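Local coordinates for glutamate receptor kainate-like protein (Pleurobrachia bachei, PDB 4ZDM) that binds glycine in the ligand-binding domain of a ctenophore ionotropic glutamate receptor, where agonist binding probably opens the ion channel, at residues A[77-82]-A[91-96]; A[57-62]-A[85-90]; A[117-122]-A[194-199]; A[187-192]-A[210-215]. All blocks are in the same frame, centred on the assembly; numbering follows the deposited sequence. Where two conformers were deposited one is given.

Interaction 1 of 4, residues A[77-82]-A[91-96]. With GLY (glycine), chain B.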
loop_
_atom_site.group_PDB
_atom_site.type_symbol
_atom_site.label_atom_id
_atom_site.label_comp_id
_atom_site.label_asym_id
_atom_site.label_seq_id
_atom_site.Cartn_x
_atom_site.Cartn_y
_atom_site.Cartn_z
ATOM N N ASN A 77 -18.337 -3.101 -1.307
ATOM C CA ASN A 77 -17.640 -4.019 -0.418
ATOM C C ASN A 77 -16.605 -4.820 -1.212
ATOM O O ASN A 77 -16.314 -4.469 -2.378
ATOM C CB ASN A 77 -18.661 -4.952 0.286
ATOM C CG ASN A 77 -19.457 -5.774 -0.678
ATOM O OD1 ASN A 77 -19.004 -6.062 -1.775
ATOM N ND2 ASN A 77 -20.687 -6.160 -0.285
ATOM N N GLY A 78 -15.961 -5.791 -0.581
ATOM C CA GLY A 78 -15.112 -6.720 -1.295
ATOM C C GLY A 78 -13.877 -6.110 -1.915
ATOM O O GLY A 78 -13.279 -5.130 -1.417
ATOM N N LEU A 79 -13.473 -6.697 -3.030
ATOM C CA LEU A 79 -12.284 -6.250 -3.733
ATOM C C LEU A 79 -12.405 -4.800 -4.180
ATOM O O LEU A 79 -11.445 -4.047 -4.174
ATOM C CB LEU A 79 -12.052 -7.097 -4.965
ATOM C CG LEU A 79 -11.697 -8.567 -4.729
ATOM C CD1 LEU A 79 -11.970 -9.434 -5.967
ATOM C CD2 LEU A 79 -10.257 -8.663 -4.351
ATOM N N ILE A 80 -13.597 -4.418 -4.617
ATOM C CA ILE A 80 -13.802 -3.064 -5.140
ATOM C C ILE A 80 -13.678 -2.046 -4.028
ATOM O O ILE A 80 -13.060 -0.987 -4.267
ATOM C CB ILE A 80 -15.133 -2.997 -5.920
ATOM C CG1 ILE A 80 -15.048 -3.966 -7.118
ATOM C CG2 ILE A 80 -15.451 -1.564 -6.381
ATOM C CD1 ILE A 80 -16.248 -4.050 -7.970
ATOM N N ARG A 81 -14.185 -2.319 -2.830
ATOM C CA ARG A 81 -13.986 -1.365 -1.742
ATOM C C ARG A 81 -12.491 -1.226 -1.369
ATOM O O ARG A 81 -12.006 -0.119 -1.116
ATOM C CB ARG A 81 -14.829 -1.784 -0.529
ATOM C CG ARG A 81 -14.676 -0.866 0.672
ATOM C CD ARG A 81 -15.004 0.571 0.325
ATOM N NE ARG A 81 -15.177 1.400 1.514
ATOM C CZ ARG A 81 -16.308 1.503 2.207
ATOM N NH1 ARG A 81 -17.392 0.825 1.851
ATOM N NH2 ARG A 81 -16.350 2.286 3.267
ATOM N N ASP A 82 -11.726 -2.313 -1.405
ATOM C CA ASP A 82 -10.302 -2.213 -1.097
ATOM C C ASP A 82 -9.593 -1.359 -2.144
ATOM O O ASP A 82 -8.669 -0.592 -1.840
ATOM C CB ASP A 82 -9.636 -3.596 -1.022
ATOM C CG ASP A 82 -9.782 -4.260 0.333
ATOM O OD1 ASP A 82 -10.511 -3.725 1.226
ATOM O OD2 ASP A 82 -9.203 -5.398 0.465
ATOM N N ILE A 91 -7.113 -4.847 -9.093
ATOM C CA ILE A 91 -7.785 -6.115 -8.775
ATOM C C ILE A 91 -7.428 -7.098 -9.847
ATOM O O ILE A 91 -7.605 -6.803 -11.027
ATOM C CB ILE A 91 -9.282 -5.908 -8.711
ATOM C CG1 ILE A 91 -9.668 -4.945 -7.603
ATOM C CG2 ILE A 91 -9.995 -7.253 -8.598
ATOM C CD1 ILE A 91 -11.131 -4.466 -7.676
ATOM N N VAL A 92 -6.924 -8.283 -9.458
ATOM C CA VAL A 92 -6.404 -9.252 -10.442
ATOM C C VAL A 92 -7.087 -10.602 -10.404
ATOM O O VAL A 92 -6.558 -11.552 -11.006
ATOM C CB VAL A 92 -4.864 -9.374 -10.310
ATOM C CG1 VAL A 92 -4.196 -8.000 -10.552
ATOM C CG2 VAL A 92 -4.443 -9.980 -8.988
ATOM N N VAL A 93 -8.280 -10.687 -9.840
ATOM C CA VAL A 93 -9.202 -11.780 -10.150
ATOM C C VAL A 93 -9.686 -11.599 -11.580
ATOM O O VAL A 93 -9.366 -10.582 -12.229
ATOM C CB VAL A 93 -10.379 -11.840 -9.204
ATOM C CG1 VAL A 93 -9.903 -12.019 -7.728
ATOM C CG2 VAL A 93 -11.322 -10.637 -9.311
ATOM N N ALA A 94 -10.481 -12.547 -12.074
ATOM C CA ALA A 94 -11.224 -12.342 -13.302
ATOM C C ALA A 94 -12.445 -11.553 -12.916
ATOM O O ALA A 94 -13.500 -12.062 -12.492
ATOM C CB ALA A 94 -11.574 -13.693 -13.952
ATOM N N LEU A 95 -12.262 -10.231 -12.977
ATOM C CA LEU A 95 -13.292 -9.313 -12.495
ATOM C C LEU A 95 -14.235 -8.960 -13.617
ATOM O O LEU A 95 -13.831 -8.436 -14.670
ATOM C CB LEU A 95 -12.670 -8.040 -11.918
ATOM C CG LEU A 95 -13.600 -7.184 -11.081
ATOM C CD1 LEU A 95 -13.978 -7.854 -9.766
ATOM C CD2 LEU A 95 -13.000 -5.806 -10.829
ATOM N N SER A 96 -15.512 -9.278 -13.434
ATOM C CA SER A 96 -16.482 -9.064 -14.470
ATOM C C SER A 96 -16.811 -7.593 -14.634
ATOM O O SER A 96 -17.148 -6.873 -13.679
ATOM C CB SER A 96 -17.748 -9.843 -14.144
ATOM O OG SER A 96 -17.348 -11.177 -13.892
HETATM N N GLY B . -15.862 -13.008 -11.512
HETATM C CA GLY B . -16.833 -12.673 -10.438
HETATM C C GLY B . -17.062 -11.216 -10.243
HETATM O O GLY B . -17.939 -10.800 -9.469
HETATM O OXT GLY B . -16.351 -10.367 -10.861
#
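The agonist pocket of the bilobed ionotropic glutamate receptor ligand-binding domain has behind it a small hydrophobic seam, in which Leu79 and Ile80 of helix 78-84 pack on Ile91 and Val93. The methyl CD1 of Ile91 carries most of the close contacts: it sits 3.5 Å from Leu79 O and 3.9 Å from Leu79 CB, near the start of the helix, while CG1 of Ile80 passes obliquely at 4.0 Å from it. Nearer the corner, Leu79 and Val93 meet tip to tip, Leu79 CD1 resting 3.6 Å from Val93 CG2. Val93 places CG1 anti to its carbonyl carbon (chi1 -59°), and both of its methyls meet that leucine tip. The chain turns a corner at Val93, and Ala94, the centre of an inverse gamma turn, leads into the ligand site. Ala94 O accepts a hydrogen bond from the amine N of the bound glycine at 2.7 Å, and Ser96 N donates an almost straight bond (178°) to its OXT at 2.9 Å. Around this seam, Pro61 lies against Leu79, Phe66 against Val93, and Arg101 of helix 99-102 against Ile80 and Leu95, while strands 90-92 and 94-96 pair antiparallel with strand 205-221.

Interaction 2 of 4, residues A[57-62]-A[85-90]. With SO4 (sulfate ion), chain D.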
loop_
_atom_site.group_PDB
_atom_site.type_symbol
_atom_site.label_atom_id
_atom_site.label_comp_id
_atom_site.label_asym_id
_atom_site.label_seq_id
_atom_site.Cartn_x
_atom_site.Cartn_y
_atom_site.Cartn_z
ATOM N N ASN A 57 2.550 -7.443 -3.895
ATOM C CA ASN A 57 2.004 -8.443 -3.017
ATOM C C ASN A 57 0.519 -8.531 -3.211
ATOM O O ASN A 57 -0.085 -7.654 -3.893
ATOM C CB ASN A 57 2.323 -8.162 -1.550
ATOM C CG ASN A 57 3.787 -8.401 -1.258
ATOM O OD1 ASN A 57 4.292 -9.504 -1.441
ATOM N ND2 ASN A 57 4.523 -7.338 -0.930
ATOM N N PHE A 58 -0.095 -9.565 -2.667
ATOM C CA PHE A 58 -1.515 -9.778 -2.801
ATOM C C PHE A 58 -2.242 -9.404 -1.544
ATOM O O PHE A 58 -1.733 -9.634 -0.418
ATOM C CB PHE A 58 -1.800 -11.272 -3.082
ATOM C CG PHE A 58 -1.358 -11.785 -4.420
ATOM C CD1 PHE A 58 -1.187 -10.970 -5.522
ATOM C CD2 PHE A 58 -1.149 -13.162 -4.624
ATOM C CE1 PHE A 58 -0.826 -11.479 -6.738
ATOM C CE2 PHE A 58 -0.783 -13.647 -5.838
ATOM C CZ PHE A 58 -0.596 -12.823 -6.901
ATOM N N ILE A 59 -3.467 -8.899 -1.627
ATOM C CA ILE A 59 -4.266 -8.589 -0.464
ATOM C C ILE A 59 -5.642 -9.152 -0.720
ATOM O O ILE A 59 -6.269 -8.879 -1.759
ATOM C CB ILE A 59 -4.361 -7.070 -0.169
ATOM C CG1 ILE A 59 -2.961 -6.540 0.245
ATOM C CG2 ILE A 59 -5.444 -6.798 0.908
ATOM C CD1 ILE A 59 -2.952 -5.114 0.687
ATOM N N THR A 60 -6.125 -9.984 0.195
ATOM C CA THR A 60 -7.447 -10.605 0.134
ATOM C C THR A 60 -8.404 -9.843 1.033
ATOM O O THR A 60 -8.090 -9.594 2.228
ATOM C CB THR A 60 -7.339 -12.061 0.627
ATOM O OG1 THR A 60 -6.370 -12.731 -0.155
ATOM C CG2 THR A 60 -8.630 -12.805 0.471
ATOM N N PRO A 61 -9.576 -9.446 0.522
ATOM C CA PRO A 61 -10.486 -8.688 1.391
ATOM C C PRO A 61 -10.975 -9.531 2.537
ATOM O O PRO A 61 -11.257 -10.711 2.381
ATOM C CB PRO A 61 -11.647 -8.314 0.474
ATOM C CG PRO A 61 -11.548 -9.255 -0.660
ATOM C CD PRO A 61 -10.103 -9.603 -0.831
ATOM N N GLU A 62 -11.120 -8.884 3.687
ATOM C CA GLU A 62 -11.626 -9.590 4.863
ATOM C C GLU A 62 -12.961 -10.295 4.607
ATOM O O GLU A 62 -13.205 -11.411 5.093
ATOM C CB GLU A 62 -11.758 -8.595 6.020
ATOM C CG GLU A 62 -10.460 -7.851 6.301
ATOM C CD GLU A 62 -10.568 -6.890 7.468
ATOM O OE1 GLU A 62 -11.449 -7.092 8.338
ATOM O OE2 GLU A 62 -9.766 -5.933 7.507
ATOM N N ASP A 85 -10.542 2.351 -1.713
ATOM C CA ASP A 85 -9.919 2.863 -0.503
ATOM C C ASP A 85 -8.407 2.972 -0.603
ATOM O O ASP A 85 -7.765 3.358 0.363
ATOM C CB ASP A 85 -10.228 1.955 0.696
ATOM C CG ASP A 85 -11.662 2.030 1.168
ATOM O OD1 ASP A 85 -12.358 2.993 0.819
ATOM O OD2 ASP A 85 -12.041 1.098 1.947
ATOM N N ASN A 86 -7.793 2.556 -1.718
ATOM C CA ASN A 86 -6.352 2.570 -1.873
ATOM C C ASN A 86 -5.653 1.522 -1.020
ATOM O O ASN A 86 -4.414 1.543 -0.928
ATOM C CB ASN A 86 -5.777 3.971 -1.567
ATOM C CG ASN A 86 -4.784 4.422 -2.593
ATOM O OD1 ASN A 86 -3.649 4.074 -2.550
ATOM N ND2 ASN A 86 -5.217 5.251 -3.511
ATOM N N LYS A 87 -6.389 0.545 -0.512
ATOM C CA LYS A 87 -5.734 -0.585 0.119
ATOM C C LYS A 87 -5.004 -1.420 -0.937
ATOM O O LYS A 87 -3.883 -1.901 -0.716
ATOM C CB LYS A 87 -6.767 -1.408 0.894
ATOM C CG LYS A 87 -6.121 -2.533 1.688
ATOM C CD LYS A 87 -6.964 -3.020 2.831
ATOM C CE LYS A 87 -6.144 -3.983 3.727
ATOM N NZ LYS A 87 -4.951 -3.313 4.297
ATOM N N THR A 88 -5.648 -1.594 -2.084
ATOM C CA THR A 88 -5.015 -2.170 -3.256
ATOM C C THR A 88 -4.960 -1.175 -4.378
ATOM O O THR A 88 -5.615 -0.138 -4.341
ATOM C CB THR A 88 -5.753 -3.412 -3.737
ATOM O OG1 THR A 88 -7.127 -3.037 -3.936
ATOM C CG2 THR A 88 -5.652 -4.539 -2.714
ATOM N N ASP A 89 -4.127 -1.467 -5.368
ATOM C CA ASP A 89 -3.949 -0.636 -6.563
ATOM C C ASP A 89 -4.528 -1.227 -7.841
ATOM O O ASP A 89 -4.780 -0.490 -8.815
ATOM C CB ASP A 89 -2.462 -0.386 -6.768
ATOM C CG ASP A 89 -1.839 0.235 -5.565
ATOM O OD1 ASP A 89 -2.253 1.367 -5.170
ATOM O OD2 ASP A 89 -0.958 -0.391 -4.928
ATOM N N MET A 90 -4.767 -2.544 -7.869
ATOM C CA MET A 90 -5.357 -3.191 -9.014
ATOM C C MET A 90 -5.961 -4.496 -8.552
ATOM O O MET A 90 -5.372 -5.157 -7.690
ATOM C CB MET A 90 -4.302 -3.407 -10.142
ATOM C CG MET A 90 -4.858 -4.044 -11.370
ATOM S SD MET A 90 -3.780 -3.877 -12.838
ATOM C CE MET A 90 -2.380 -4.772 -12.317
HETATM S S SO4 D . 2.849 -4.913 1.210
HETATM O O1 SO4 D . 2.253 -6.157 1.807
HETATM O O2 SO4 D . 2.151 -3.743 1.795
HETATM O O3 SO4 D . 2.594 -4.958 -0.269
HETATM O O4 SO4 D . 4.291 -4.811 1.459
#
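Strand residue Ile59 faces the loop residue Thr88 with their CA atoms 7.0 Å apart, and no hydrogen bond joins the two backbones. The contact lies in the lobe of the clamshell ligand-binding domain built largely from the N-terminal part of the chain, where helix 78-84 ends in a Schellman motif at Asn86, whose positive phi (71°) leads into the loop. Ile59 supplies one side of the contact with three different atoms. Its CB rests 3.8 Å from Thr88 CG2, a methyl lying anti to the carbonyl carbon of Thr88; its CD1 reaches Lys87 O at 3.6 Å; and its CG2 lies 4.0 Å from Lys87 CE. The aliphatic part of Lys87 thus lies across Ile59 at about a right angle, although its amine carries on to form a salt bridge with a sulfate ion, probably from the crystallisation liquor. The second subunit closes in here too: its Arg11 packs on Ile59 and donates from NH2 to Lys87 O. At the start of the segment 57-62, Asn57 ND2 donates a hydrogen bond to O3 of another sulfate, probably of the same origin, at 3.1 Å.

Interaction 3 of 4, residues A[117-122]-A[194-199]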
loop_
_atom_site.group_PDB
_atom_site.type_symbol
_atom_site.label_atom_id
_atom_site.label_comp_id
_atom_site.label_asym_id
_atom_site.label_seq_id
_atom_site.Cartn_x
_atom_site.Cartn_y
_atom_site.Cartn_z
ATOM N N GLY A 117 -24.332 -18.899 -16.930
ATOM C CA GLY A 117 -24.953 -20.185 -17.165
ATOM C C GLY A 117 -25.709 -20.625 -15.944
ATOM O O GLY A 117 -25.298 -20.378 -14.828
ATOM N N ALA A 118 -26.807 -21.317 -16.200
ATOM C CA ALA A 118 -27.641 -21.894 -15.147
ATOM C C ALA A 118 -27.368 -23.393 -15.121
ATOM O O ALA A 118 -27.710 -24.077 -16.105
ATOM C CB ALA A 118 -29.083 -21.600 -15.431
ATOM N N LEU A 119 -26.708 -23.882 -14.069
ATOM C CA LEU A 119 -26.310 -25.278 -14.017
ATOM C C LEU A 119 -27.080 -25.992 -12.894
ATOM O O LEU A 119 -27.451 -25.380 -11.876
ATOM C CB LEU A 119 -24.788 -25.397 -13.857
ATOM C CG LEU A 119 -23.972 -25.300 -15.148
ATOM C CD1 LEU A 119 -24.077 -23.947 -15.839
ATOM C CD2 LEU A 119 -22.513 -25.666 -14.816
ATOM N N VAL A 120 -27.326 -27.291 -13.095
ATOM C CA VAL A 120 -28.185 -28.058 -12.184
ATOM C C VAL A 120 -27.751 -29.510 -12.218
ATOM O O VAL A 120 -27.230 -29.961 -13.238
ATOM C CB VAL A 120 -29.683 -27.901 -12.587
ATOM C CG1 VAL A 120 -29.955 -28.583 -13.932
ATOM C CG2 VAL A 120 -30.629 -28.407 -11.478
ATOM N N LYS A 121 -28.037 -30.228 -11.130
ATOM C CA LYS A 121 -27.853 -31.701 -11.114
ATOM C C LYS A 121 -29.031 -32.303 -11.908
ATOM O O LYS A 121 -30.179 -32.044 -11.605
ATOM C CB LYS A 121 -27.798 -32.230 -9.687
ATOM C CG LYS A 121 -27.459 -33.731 -9.572
ATOM C CD LYS A 121 -27.577 -34.177 -8.108
ATOM C CE LYS A 121 -27.695 -35.693 -7.971
ATOM N NZ LYS A 121 -27.996 -36.035 -6.547
ATOM N N SER A 122 -28.722 -33.028 -12.969
ATOM C CA SER A 122 -29.756 -33.523 -13.892
ATOM C C SER A 122 -30.700 -34.498 -13.203
ATOM O O SER A 122 -30.257 -35.422 -12.524
ATOM C CB SER A 122 -29.113 -34.200 -15.109
ATOM O OG SER A 122 -30.100 -34.531 -16.080
ATOM N N GLY A 194 -15.631 -20.284 -16.043
ATOM C CA GLY A 194 -15.130 -20.810 -14.775
ATOM C C GLY A 194 -15.965 -21.933 -14.198
ATOM O O GLY A 194 -15.404 -22.893 -13.634
ATOM N N ILE A 195 -17.286 -21.823 -14.244
ATOM C CA ILE A 195 -18.113 -22.870 -13.672
ATOM C C ILE A 195 -18.001 -24.192 -14.449
ATOM O O ILE A 195 -18.285 -25.245 -13.878
ATOM C CB ILE A 195 -19.572 -22.396 -13.515
ATOM C CG1 ILE A 195 -20.326 -23.337 -12.591
ATOM C CG2 ILE A 195 -20.273 -22.311 -14.848
ATOM C CD1 ILE A 195 -21.647 -22.815 -12.213
ATOM N N ASN A 196 -17.569 -24.151 -15.699
ATOM C CA ASN A 196 -17.332 -25.379 -16.430
ATOM C C ASN A 196 -16.042 -26.014 -15.966
ATOM O O ASN A 196 -15.952 -27.247 -15.910
ATOM C CB ASN A 196 -17.287 -25.120 -17.927
ATOM C CG ASN A 196 -18.627 -24.705 -18.512
ATOM O OD1 ASN A 196 -18.670 -23.955 -19.509
ATOM N ND2 ASN A 196 -19.707 -25.145 -17.922
ATOM N N TYR A 197 -15.033 -25.223 -15.588
ATOM C CA TYR A 197 -13.852 -25.774 -14.959
ATOM C C TYR A 197 -14.236 -26.402 -13.606
ATOM O O TYR A 197 -13.812 -27.503 -13.258
ATOM C CB TYR A 197 -12.784 -24.681 -14.764
ATOM C CG TYR A 197 -11.637 -25.091 -13.874
ATOM C CD1 TYR A 197 -11.739 -24.953 -12.505
ATOM C CD2 TYR A 197 -10.453 -25.626 -14.402
ATOM C CE1 TYR A 197 -10.720 -25.350 -11.663
ATOM C CE2 TYR A 197 -9.408 -26.024 -13.553
ATOM C CZ TYR A 197 -9.572 -25.879 -12.189
ATOM O OH TYR A 197 -8.537 -26.267 -11.349
ATOM N N ALA A 198 -15.021 -25.687 -12.821
ATOM C CA ALA A 198 -15.351 -26.096 -11.445
ATOM C C ALA A 198 -16.113 -27.413 -11.433
ATOM O O ALA A 198 -16.020 -28.151 -10.430
ATOM C CB ALA A 198 -16.165 -25.012 -10.734
ATOM N N THR A 199 -16.837 -27.705 -12.510
ATOM C CA THR A 199 -17.651 -28.918 -12.616
ATOM C C THR A 199 -17.134 -29.910 -13.625
ATOM O O THR A 199 -17.854 -30.826 -14.026
ATOM C CB THR A 199 -19.130 -28.563 -12.960
ATOM O OG1 THR A 199 -19.224 -27.860 -14.212
ATOM C CG2 THR A 199 -19.712 -27.750 -11.842
#
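One methyl group, CD2 of Leu119, makes all the close contacts of this strand with the short helix and the threonine that follows it. It meets the side chain of Ile195 tip to tip, at 3.9 Å from CG1 and at about 4.0 Å from both CG2 and CD1, so that it is set among all three outer carbons of the isoleucine. The contact ties strand 112-121 to helix 194-198 in the second lobe of the clamshell ligand-binding domain. Ile195 turns CG1 anti to its own nitrogen (chi1 -165°), which places CG2 between the backbone N and the carbonyl carbon and lets the branches straddle the leucine tip. At the margin lie Asn196 ND2, 4.2 Å from Leu119 CD2, and Thr199 OG1, 4.0 Å from it. A second shell surrounds these groups. Met181 of helix 174-182 packs on both Leu119 and Thr199, Tyr174 and Phe188 lie against Ile195, and backbone hydrogen bonds between Leu119 and Phe188 join strand 112-121 antiparallel to strand 186-192. Thr199, the first residue beyond the helix, folds its hydroxyl back over the last turn: OG1 donates to Ile195 O at 2.8 Å, with a C=O...OG1 angle of 145° and the donor tilted 15° from the carbonyl plane.

Interaction 4 of 4, residues A[187-192]-A[210-215]. With GLY (glycine), chain B; SO4 (sulfate ion), chain C.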
loop_
_atom_site.group_PDB
_atom_site.type_symbol
_atom_site.label_atom_id
_atom_site.label_comp_id
_atom_site.label_asym_id
_atom_site.label_seq_id
_atom_site.Cartn_x
_atom_site.Cartn_y
_atom_site.Cartn_z
ATOM N N VAL A 187 -30.635 -24.852 -8.884
ATOM C CA VAL A 187 -29.989 -24.289 -10.066
ATOM C C VAL A 187 -29.067 -23.159 -9.611
ATOM O O VAL A 187 -29.520 -22.200 -8.992
ATOM C CB VAL A 187 -31.005 -23.773 -11.086
ATOM C CG1 VAL A 187 -30.322 -23.147 -12.252
ATOM C CG2 VAL A 187 -31.902 -24.927 -11.582
ATOM N N PHE A 188 -27.789 -23.307 -9.890
ATOM C CA PHE A 188 -26.809 -22.274 -9.580
ATOM C C PHE A 188 -26.563 -21.475 -10.827
ATOM O O PHE A 188 -26.180 -22.021 -11.862
ATOM C CB PHE A 188 -25.515 -22.904 -9.057
ATOM C CG PHE A 188 -24.471 -21.914 -8.558
ATOM C CD1 PHE A 188 -24.814 -20.772 -7.870
ATOM C CD2 PHE A 188 -23.131 -22.188 -8.716
ATOM C CE1 PHE A 188 -23.834 -19.893 -7.444
ATOM C CE2 PHE A 188 -22.150 -21.312 -8.246
ATOM C CZ PHE A 188 -22.512 -20.173 -7.610
ATOM N N ILE A 189 -26.794 -20.167 -10.740
ATOM C CA ILE A 189 -26.586 -19.276 -11.869
ATOM C C ILE A 189 -25.284 -18.499 -11.624
ATOM O O ILE A 189 -25.240 -17.659 -10.721
ATOM C CB ILE A 189 -27.760 -18.317 -12.101
ATOM C CG1 ILE A 189 -29.062 -19.088 -12.340
ATOM C CG2 ILE A 189 -27.420 -17.416 -13.271
ATOM C CD1 ILE A 189 -30.310 -18.208 -12.250
ATOM N N ASP A 190 -24.257 -18.814 -12.397
ATOM C CA ASP A 190 -22.964 -18.148 -12.226
ATOM C C ASP A 190 -22.233 -18.114 -13.560
ATOM O O ASP A 190 -22.861 -18.096 -14.599
ATOM C CB ASP A 190 -22.182 -18.810 -11.095
ATOM C CG ASP A 190 -21.161 -17.867 -10.455
ATOM O OD1 ASP A 190 -20.038 -17.758 -10.951
ATOM O OD2 ASP A 190 -21.503 -17.242 -9.439
ATOM N N GLU A 191 -20.914 -17.991 -13.525
ATOM C CA GLU A 191 -20.159 -17.544 -14.692
ATOM C C GLU A 191 -19.437 -18.643 -15.420
ATOM O O GLU A 191 -18.662 -19.402 -14.841
ATOM C CB GLU A 191 -19.108 -16.492 -14.295
ATOM C CG GLU A 191 -19.726 -15.279 -13.570
ATOM C CD GLU A 191 -18.712 -14.170 -13.265
ATOM O OE1 GLU A 191 -17.486 -14.464 -13.277
ATOM O OE2 GLU A 191 -19.183 -13.018 -13.045
ATOM N N ILE A 192 -19.619 -18.669 -16.734
ATOM C CA ILE A 192 -18.787 -19.458 -17.608
ATOM C C ILE A 192 -17.647 -18.533 -18.021
ATOM O O ILE A 192 -17.829 -17.329 -18.025
ATOM C CB ILE A 192 -19.565 -19.970 -18.826
ATOM C CG1 ILE A 192 -20.084 -18.780 -19.622
ATOM C CG2 ILE A 192 -20.745 -20.877 -18.394
ATOM C CD1 ILE A 192 -20.118 -18.979 -21.067
ATOM N N GLU A 210 -29.036 -22.025 -23.085
ATOM C CA GLU A 210 -27.858 -21.387 -23.598
ATOM C C GLU A 210 -27.230 -20.414 -22.590
ATOM O O GLU A 210 -27.886 -19.940 -21.673
ATOM C CB GLU A 210 -28.201 -20.629 -24.887
ATOM C CG GLU A 210 -28.709 -21.533 -26.020
ATOM C CD GLU A 210 -27.672 -22.564 -26.464
ATOM O OE1 GLU A 210 -26.558 -22.150 -26.847
ATOM O OE2 GLU A 210 -27.956 -23.786 -26.414
ATOM N N THR A 211 -25.942 -20.130 -22.770
ATOM C CA THR A 211 -25.248 -19.066 -22.045
ATOM C C THR A 211 -25.963 -17.773 -22.351
ATOM O O THR A 211 -26.573 -17.655 -23.415
ATOM C CB THR A 211 -23.761 -19.061 -22.427
ATOM O OG1 THR A 211 -23.197 -20.310 -21.957
ATOM C CG2 THR A 211 -22.969 -17.820 -21.829
ATOM N N PHE A 212 -26.003 -16.870 -21.375
ATOM C CA PHE A 212 -26.685 -15.593 -21.539
ATOM C C PHE A 212 -25.962 -14.457 -20.856
ATOM O O PHE A 212 -25.117 -14.651 -19.979
ATOM C CB PHE A 212 -28.161 -15.708 -21.034
ATOM C CG PHE A 212 -28.327 -16.099 -19.593
ATOM C CD1 PHE A 212 -28.095 -17.386 -19.166
ATOM C CD2 PHE A 212 -28.786 -15.196 -18.665
ATOM C CE1 PHE A 212 -28.273 -17.766 -17.816
ATOM C CE2 PHE A 212 -28.978 -15.592 -17.332
ATOM C CZ PHE A 212 -28.710 -16.847 -16.932
ATOM N N GLN A 213 -26.265 -13.231 -21.264
ATOM C CA GLN A 213 -25.733 -12.025 -20.661
ATOM C C GLN A 213 -24.186 -12.040 -20.590
ATOM O O GLN A 213 -23.571 -12.074 -19.507
ATOM C CB GLN A 213 -26.326 -11.783 -19.286
ATOM C CG GLN A 213 -27.852 -11.488 -19.362
ATOM C CD GLN A 213 -28.095 -10.228 -20.095
ATOM O OE1 GLN A 213 -27.513 -9.209 -19.752
ATOM N NE2 GLN A 213 -28.910 -10.280 -21.147
ATOM N N PRO A 214 -23.548 -11.969 -21.753
ATOM C CA PRO A 214 -22.084 -11.983 -21.756
ATOM C C PRO A 214 -21.470 -10.753 -21.132
ATOM O O PRO A 214 -22.077 -9.647 -21.041
ATOM C CB PRO A 214 -21.737 -12.080 -23.244
ATOM C CG PRO A 214 -22.905 -11.842 -23.944
ATOM C CD PRO A 214 -24.107 -11.962 -23.101
ATOM N N PHE A 215 -20.210 -10.905 -20.704
ATOM C CA PHE A 215 -19.457 -9.814 -20.113
ATOM C C PHE A 215 -17.975 -10.113 -20.293
ATOM O O PHE A 215 -17.595 -11.267 -20.383
ATOM C CB PHE A 215 -19.745 -9.654 -18.589
ATOM C CG PHE A 215 -19.770 -10.957 -17.860
ATOM C CD1 PHE A 215 -20.958 -11.677 -17.777
ATOM C CD2 PHE A 215 -18.640 -11.503 -17.297
ATOM C CE1 PHE A 215 -20.989 -12.924 -17.175
ATOM C CE2 PHE A 215 -18.687 -12.724 -16.706
ATOM C CZ PHE A 215 -19.851 -13.428 -16.627
HETATM N N GLY B . -15.862 -13.008 -11.512
HETATM C CA GLY B . -16.833 -12.673 -10.438
HETATM C C GLY B . -17.062 -11.216 -10.243
HETATM O O GLY B . -17.939 -10.800 -9.469
HETATM O OXT GLY B . -16.351 -10.367 -10.861
HETATM S S SO4 C . -29.439 -12.860 -23.477
HETATM O O1 SO4 C . -29.825 -14.160 -24.054
HETATM O O2 SO4 C . -30.169 -12.687 -22.204
HETATM O O3 SO4 C . -27.957 -12.818 -23.464
HETATM O O4 SO4 C . -29.837 -11.748 -24.333
#
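Glu191 OE2 is gripped by Ser96 OG and Asn148 ND2, while OE1 accepts a hydrogen bond from the amine N of the bound glycine at 2.8 Å; beside this carboxylate stands the ring of Phe215. Glu191 lies on strand 186-192 in the second lobe of the clamshell, Phe215 on strand 205-221. In ionotropic glutamate receptors an acidic residue of this lobe commonly meets the agonist amine, and the two donors, both from pocket residues, probably limit how the carboxylate can rotate. Glu191 CG lies anti to the carbonyl carbon (chi1 -56°), which sends the extended chain past Phe215 at about a right angle. Glu191 CB lies at the ring edge, in plane with it, and CG approaches obliquely, 3.6 Å from Phe215 CZ, leaving carboxylate and ring planes 40° apart. Further along, where the directions of the two backbones differ by 72°, Ile189 CG2 touches Phe212 CZ at 3.9 Å, again with crossing side chains; Tyr161 meets the Phe212 ring. At the corner in strand 205-221, Gln213 binds a sulfate ion, probably from the crystallisation liquor, twice: Gln213 N reaches O3 at 2.8 Å, almost straight, and NE2 reaches O2 at 2.9 Å.

In the fold
The four contacts fall into two pairs, one in each lobe, with the bound glycine between them. Interactions 1 and 2 have centres about 9 Å apart and meet where Asp82 O lies 3.2 Å from Thr88 N, a probable hydrogen bond. Interactions 3 and 4 are likewise about 9 Å apart between centres, their neighbouring strands joined by a probable hydrogen bond from Gly117 N to Asp190 O (2.9 Å). Interactions 1 and 4 bridge the lobes at the ligand: both touch the glycine, and a probable hydrogen bond of 2.7 Å links Ser96 OG to Glu191 OE2. Interaction 2, by contrast, remains about 15 Å from interaction 4 between nearest atoms, at the subunit interface.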